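Local coordinates for protein 6-carboxyhexanoate--CoA ligase (PDB 5TVA) that belongs, by name and family, to the BioW family of CoA ligases and holds coenzyme A and adenosine monophosphate in this structure, at residues 142-147 with 160-165. Numbering follows the deposited sequence.
With COA (coenzyme A), chain D.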
ATOM      1  N   LYS A 142      -6.483   7.463 -12.609  1.00 36.34           N
ATOM      2  CA  LYS A 142      -6.982   8.539 -13.459  1.00 39.74           C
ATOM      3  C   LYS A 142      -8.496   8.454 -13.671  1.00 46.38           C
ATOM      4  O   LYS A 142      -9.209   9.462 -13.579  1.00 51.33           O
ATOM      5  CB  LYS A 142      -6.255   8.496 -14.803  1.00 43.67           C
ATOM      6  CG  LYS A 142      -6.746   9.524 -15.802  1.00 47.81           C
ATOM      7  CD  LYS A 142      -5.735   9.680 -16.916  1.00 58.49           C
ATOM      8  CE  LYS A 142      -6.008  10.931 -17.710  1.00 65.23           C
ATOM      9  NZ  LYS A 142      -5.846  12.107 -16.822  1.00 61.55           N
ATOM     10  N   ASP A 143      -9.010   7.269 -13.986  1.00 38.66           N
ATOM     11  CA  ASP A 143     -10.452   7.111 -14.238  1.00 47.30           C
ATOM     12  C   ASP A 143     -10.944   5.987 -13.338  1.00 44.40           C
ATOM     13  O   ASP A 143     -11.130   4.864 -13.816  1.00 40.91           O
ATOM     14  CB  ASP A 143     -10.738   6.818 -15.731  1.00 41.40           C
ATOM     15  CG  ASP A 143     -12.230   6.775 -16.049  1.00 46.58           C
ATOM     16  OD1 ASP A 143     -13.048   6.856 -15.110  1.00 51.07           O
ATOM     17  OD2 ASP A 143     -12.594   6.666 -17.241  1.00 51.08           O
ATOM     18  N   ARG A 144     -11.134   6.289 -12.045  1.00 38.47           N
ATOM     19  CA  ARG A 144     -11.352   5.223 -11.064  1.00 41.40           C
ATOM     20  C   ARG A 144     -12.611   4.397 -11.372  1.00 36.86           C
ATOM     21  O   ARG A 144     -12.633   3.179 -11.147  1.00 34.84           O
ATOM     22  CB  ARG A 144     -11.431   5.799  -9.649  1.00 31.08           C
ATOM     23  CG  ARG A 144     -11.436   4.708  -8.598  1.00 35.63           C
ATOM     24  CD  ARG A 144     -11.365   5.246  -7.180  1.00 35.49           C
ATOM     25  NE  ARG A 144      -9.993   5.368  -6.710  1.00 31.26           N
ATOM     26  CZ  ARG A 144      -9.356   4.469  -5.957  1.00 35.67           C
ATOM     27  NH1 ARG A 144      -9.974   3.345  -5.560  1.00 29.18           N
ATOM     28  NH2 ARG A 144      -8.095   4.712  -5.573  1.00 29.09           N
ATOM     29  N   LYS A 145     -13.668   5.044 -11.859  1.00 38.09           N
ATOM     30  CA  LYS A 145     -14.903   4.333 -12.178  1.00 41.48           C
ATOM     31  C   LYS A 145     -14.643   3.276 -13.243  1.00 44.45           C
ATOM     32  O   LYS A 145     -15.027   2.109 -13.090  1.00 40.40           O
ATOM     33  CB  LYS A 145     -15.973   5.332 -12.634  1.00 41.67           C
ATOM     34  CG  LYS A 145     -17.435   4.813 -12.670  1.00 45.82           C
ATOM     35  CD  LYS A 145     -17.940   4.733 -14.128  1.00 54.75           C
ATOM     36  CE  LYS A 145     -19.081   5.691 -14.393  1.00 49.09           C
ATOM     37  NZ  LYS A 145     -18.787   6.974 -13.704  1.00 51.75           N
ATOM     38  N   LYS A 146     -13.941   3.663 -14.311  1.00 43.85           N
ATOM     39  CA  LYS A 146     -13.594   2.713 -15.365  1.00 45.94           C
ATOM     40  C   LYS A 146     -12.730   1.582 -14.824  1.00 47.12           C
ATOM     41  O   LYS A 146     -12.993   0.400 -15.086  1.00 41.79           O
ATOM     42  CB  LYS A 146     -12.879   3.436 -16.504  1.00 47.42           C
ATOM     43  CG  LYS A 146     -12.513   2.539 -17.667  1.00 49.47           C
ATOM     44  CD  LYS A 146     -11.914   3.348 -18.790  1.00 52.96           C
ATOM     45  CE  LYS A 146     -11.579   2.474 -19.995  1.00 65.13           C
ATOM     46  NZ  LYS A 146     -10.742   3.217 -20.990  1.00 67.33           N
ATOM     47  N   VAL A 147     -11.694   1.931 -14.054  1.00 38.06           N
ATOM     48  CA  VAL A 147     -10.747   0.930 -13.559  1.00 37.32           C
ATOM     49  C   VAL A 147     -11.440  -0.040 -12.610  1.00 35.59           C
ATOM     50  O   VAL A 147     -11.227  -1.260 -12.669  1.00 36.01           O
ATOM     51  CB  VAL A 147      -9.538   1.625 -12.887  1.00 37.54           C
ATOM     52  CG1 VAL A 147      -8.637   0.603 -12.217  1.00 35.51           C
ATOM     53  CG2 VAL A 147      -8.740   2.422 -13.918  1.00 34.64           C
ATOM     54  N   THR A 160      -8.112  -5.116  -3.968  1.00 37.70           N
ATOM     55  CA  THR A 160      -7.125  -5.186  -5.035  1.00 40.79           C
ATOM     56  C   THR A 160      -7.052  -3.871  -5.795  1.00 40.82           C
ATOM     57  O   THR A 160      -5.958  -3.352  -6.065  1.00 42.27           O
ATOM     58  CB  THR A 160      -7.446  -6.344  -5.978  1.00 40.57           C
ATOM     59  OG1 THR A 160      -7.414  -7.552  -5.227  1.00 42.93           O
ATOM     60  CG2 THR A 160      -6.407  -6.422  -7.088  1.00 41.43           C
ATOM     61  N   VAL A 161      -8.211  -3.312  -6.142  1.00 35.68           N
ATOM     62  CA  VAL A 161      -8.230  -2.039  -6.859  1.00 34.89           C
ATOM     63  C   VAL A 161      -7.426  -0.991  -6.100  1.00 38.43           C
ATOM     64  O   VAL A 161      -6.607  -0.275  -6.688  1.00 39.85           O
ATOM     65  CB  VAL A 161      -9.683  -1.587  -7.101  1.00 39.08           C
ATOM     66  CG1 VAL A 161      -9.727  -0.197  -7.713  1.00 31.88           C
ATOM     67  CG2 VAL A 161     -10.415  -2.613  -8.000  1.00 30.92           C
ATOM     68  N   ASP A 162      -7.621  -0.913  -4.778  1.00 36.88           N
ATOM     69  CA  ASP A 162      -6.959   0.108  -3.964  1.00 38.34           C
ATOM     70  C   ASP A 162      -5.466  -0.172  -3.809  1.00 40.10           C
ATOM     71  O   ASP A 162      -4.642   0.735  -3.966  1.00 39.62           O
ATOM     72  CB  ASP A 162      -7.610   0.178  -2.585  1.00 37.15           C
ATOM     73  CG  ASP A 162      -8.949   0.867  -2.605  1.00 39.76           C
ATOM     74  OD1 ASP A 162      -9.271   1.536  -3.620  1.00 36.78           O
ATOM     75  OD2 ASP A 162      -9.680   0.710  -1.598  1.00 41.37           O
ATOM     76  N   ALA A 163      -5.102  -1.421  -3.484  1.00 38.73           N
ATOM     77  CA  ALA A 163      -3.701  -1.758  -3.247  1.00 42.08           C
ATOM     78  C   ALA A 163      -2.861  -1.647  -4.516  1.00 41.94           C
ATOM     79  O   ALA A 163      -1.696  -1.219  -4.451  1.00 40.50           O
ATOM     80  CB  ALA A 163      -3.584  -3.159  -2.634  1.00 36.93           C
ATOM     81  N   LEU A 164      -3.428  -1.989  -5.673  1.00 35.79           N
ATOM     82  CA  LEU A 164      -2.691  -1.840  -6.925  1.00 43.26           C
ATOM     83  C   LEU A 164      -2.246  -0.399  -7.135  1.00 41.44           C
ATOM     84  O   LEU A 164      -1.089  -0.142  -7.478  1.00 36.40           O
ATOM     85  CB  LEU A 164      -3.532  -2.302  -8.115  1.00 38.14           C
ATOM     86  CG  LEU A 164      -3.375  -3.772  -8.510  1.00 50.11           C
ATOM     87  CD1 LEU A 164      -4.519  -4.240  -9.410  1.00 35.87           C
ATOM     88  CD2 LEU A 164      -2.018  -3.979  -9.193  1.00 51.78           C
ATOM     89  N   ALA A 165      -3.166   0.557  -6.976  1.00 38.33           N
ATOM     90  CA  ALA A 165      -2.799   1.945  -7.229  1.00 39.25           C
ATOM     91  C   ALA A 165      -1.698   2.384  -6.278  1.00 35.51           C
ATOM     92  O   ALA A 165      -0.798   3.130  -6.668  1.00 37.40           O
ATOM     93  CB  ALA A 165      -4.022   2.856  -7.110  1.00 32.92           C
TER
HETATM   94  N1A COA D 302      -3.428   4.629   9.324  1.00 47.84           N
HETATM   95  C2A COA D 302      -3.388   5.031  10.604  1.00 47.13           C
HETATM   96  N3A COA D 302      -3.459   6.315  10.931  1.00 52.55           N
HETATM   97  C4A COA D 302      -3.544   7.261   9.974  1.00 53.84           C
HETATM   98  C5A COA D 302      -3.586   6.884   8.630  1.00 50.56           C
HETATM   99  C6A COA D 302      -3.526   5.498   8.337  1.00 45.52           C
HETATM  100  N6A COA D 302      -3.552   5.048   6.886  1.00 43.92           N
HETATM  101  N7A COA D 302      -3.690   7.986   7.884  1.00 48.49           N
HETATM  102  C8A COA D 302      -3.711   9.023   8.698  1.00 52.15           C
HETATM  103  N9A COA D 302      -3.658   8.599   9.963  1.00 53.69           N
HETATM  104  C1B COA D 302      -3.576   9.597  11.069  1.00 53.30           C
HETATM  105  C2B COA D 302      -3.422   9.426  12.316  1.00 55.28           C
HETATM  106  O2B COA D 302      -2.426   8.418  12.683  1.00 61.09           O
HETATM  107  C3B COA D 302      -2.671  10.917  12.453  1.00 58.58           C
HETATM  108  O3B COA D 302      -1.381  10.774  11.799  1.00 53.70           O
HETATM  109  P3B COA D 302       0.154  10.730  12.480  1.00 61.90           P
HETATM  110  O7A COA D 302       1.023  11.579  11.604  1.00 52.62           O
HETATM  111  O8A COA D 302       0.193  11.230  13.892  1.00 66.21           O
HETATM  112  O9A COA D 302       0.712   9.331  12.466  1.00 57.00           O
HETATM  113  C4B COA D 302      -3.452  11.743  11.817  1.00 55.90           C
HETATM  114  O4B COA D 302      -4.468  10.859  11.020  1.00 50.90           O
HETATM  115  C5B COA D 302      -2.723  12.740  10.795  1.00 48.50           C
HETATM  116  O5B COA D 302      -2.424  12.096   9.604  1.00 52.43           O
HETATM  117  P1A COA D 302      -2.443  12.817   8.093  1.00 56.90           P
HETATM  118  O1A COA D 302      -1.071  12.624   7.433  1.00 52.73           O
HETATM  119  O2A COA D 302      -2.809  14.281   8.139  1.00 54.62           O
HETATM  120  O3A COA D 302      -3.532  11.993   7.174  1.00 55.38           O
HETATM  121  P2A COA D 302      -4.368  12.556   5.824  1.00 55.22           P
HETATM  122  O4A COA D 302      -5.563  13.353   6.365  1.00 45.84           O
HETATM  123  O5A COA D 302      -3.511  13.531   5.002  1.00 56.07           O
HETATM  124  O6A COA D 302      -4.867  11.206   4.941  1.00 61.05           O
HETATM  125  CBP COA D 302      -4.752   8.821   3.954  1.00 58.05           C
HETATM  126  CCP COA D 302      -4.005  10.053   4.677  1.00 58.51           C
HETATM  127  CDP COA D 302      -5.701   8.124   4.965  1.00 46.70           C
HETATM  128  CEP COA D 302      -5.706   9.372   2.873  1.00 45.01           C
HETATM  129  CAP COA D 302      -3.674   7.771   3.335  1.00 48.32           C
HETATM  130  OAP COA D 302      -3.440   6.689   4.158  1.00 49.13           O
HETATM  131  C9P COA D 302      -4.043   7.154   1.957  1.00 50.56           C
HETATM  132  O9P COA D 302      -3.677   7.660   0.917  1.00 56.64           O
HETATM  133  N8P COA D 302      -4.836   5.931   1.879  1.00 57.09           N
HETATM  134  C7P COA D 302      -5.227   5.330   0.563  1.00 52.76           C
HETATM  135  C6P COA D 302      -4.642   3.941   0.351  1.00 54.34           C
HETATM  136  C5P COA D 302      -5.107   2.857   1.386  1.00 61.21           C
HETATM  137  O5P COA D 302      -5.094   3.061   2.540  1.00 60.99           O
HETATM  138  N4P COA D 302      -5.551   1.539   0.863  1.00 56.68           N
HETATM  139  C3P COA D 302      -6.034   0.477   1.837  1.00 68.73           C
HETATM  140  C2P COA D 302      -6.065  -0.870   1.106  1.00 65.73           C
HETATM  141  S1P COA D 302      -4.400  -1.060   0.397  1.00 65.91           S
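Arg144 reaches across to Asp162 and forms the one salt bridge between segments 142-147 and 160-165. Its NH1 lies 2.7 Å from Asp162 OD1, with an N-H...O angle of 156°. The oxygen sits at the guanidinium edge, close to its plane, and NH1 approaches it nearly along the C-O axis. The two side chains cross at about a right angle, and the carboxylate plane is turned 54° from the guanidinium. NH2 stays 3.9 Å from OD1, and OD2 pairs with Arg39, so one N-H and one oxygen make the bridge. An extended start to the arginine chain (chi1 -171°) followed by a bend at chi3 carries NH1 over the gap.

Beyond this tight polar point the contact is sparse: Val161 CG1 comes obliquely to within 4.2 Å of Arg144 NH1, and the two segments together bury 176 Å². The solvent side is the N-terminal end of helix 144-153, where Lys145 and Lys146 are exposed and Asp143 is the N-cap, its OD1 accepting a weak bond from Lys146 N at 3.4 Å.

Arg144 NE has a second partner in Asp140 OD1; this and the Arg39 pairing would restrict rotation of the two charged groups. The thiol end of coenzyme A lies against helix 158-173 next to Asp162: S1P is 3.8 Å from Ala163 CB and C2P 4.1 Å from Asp162 CB. The salt bridge thus ties helix 144-153 to helix 158-173, which contributes Ala163 to the coenzyme A pocket, while Trp141 of strand 139-141 touches Val147, Leu164 and Ala165, and Ala165 also meets Ile238 of the neighbouring parallel strand 236-239.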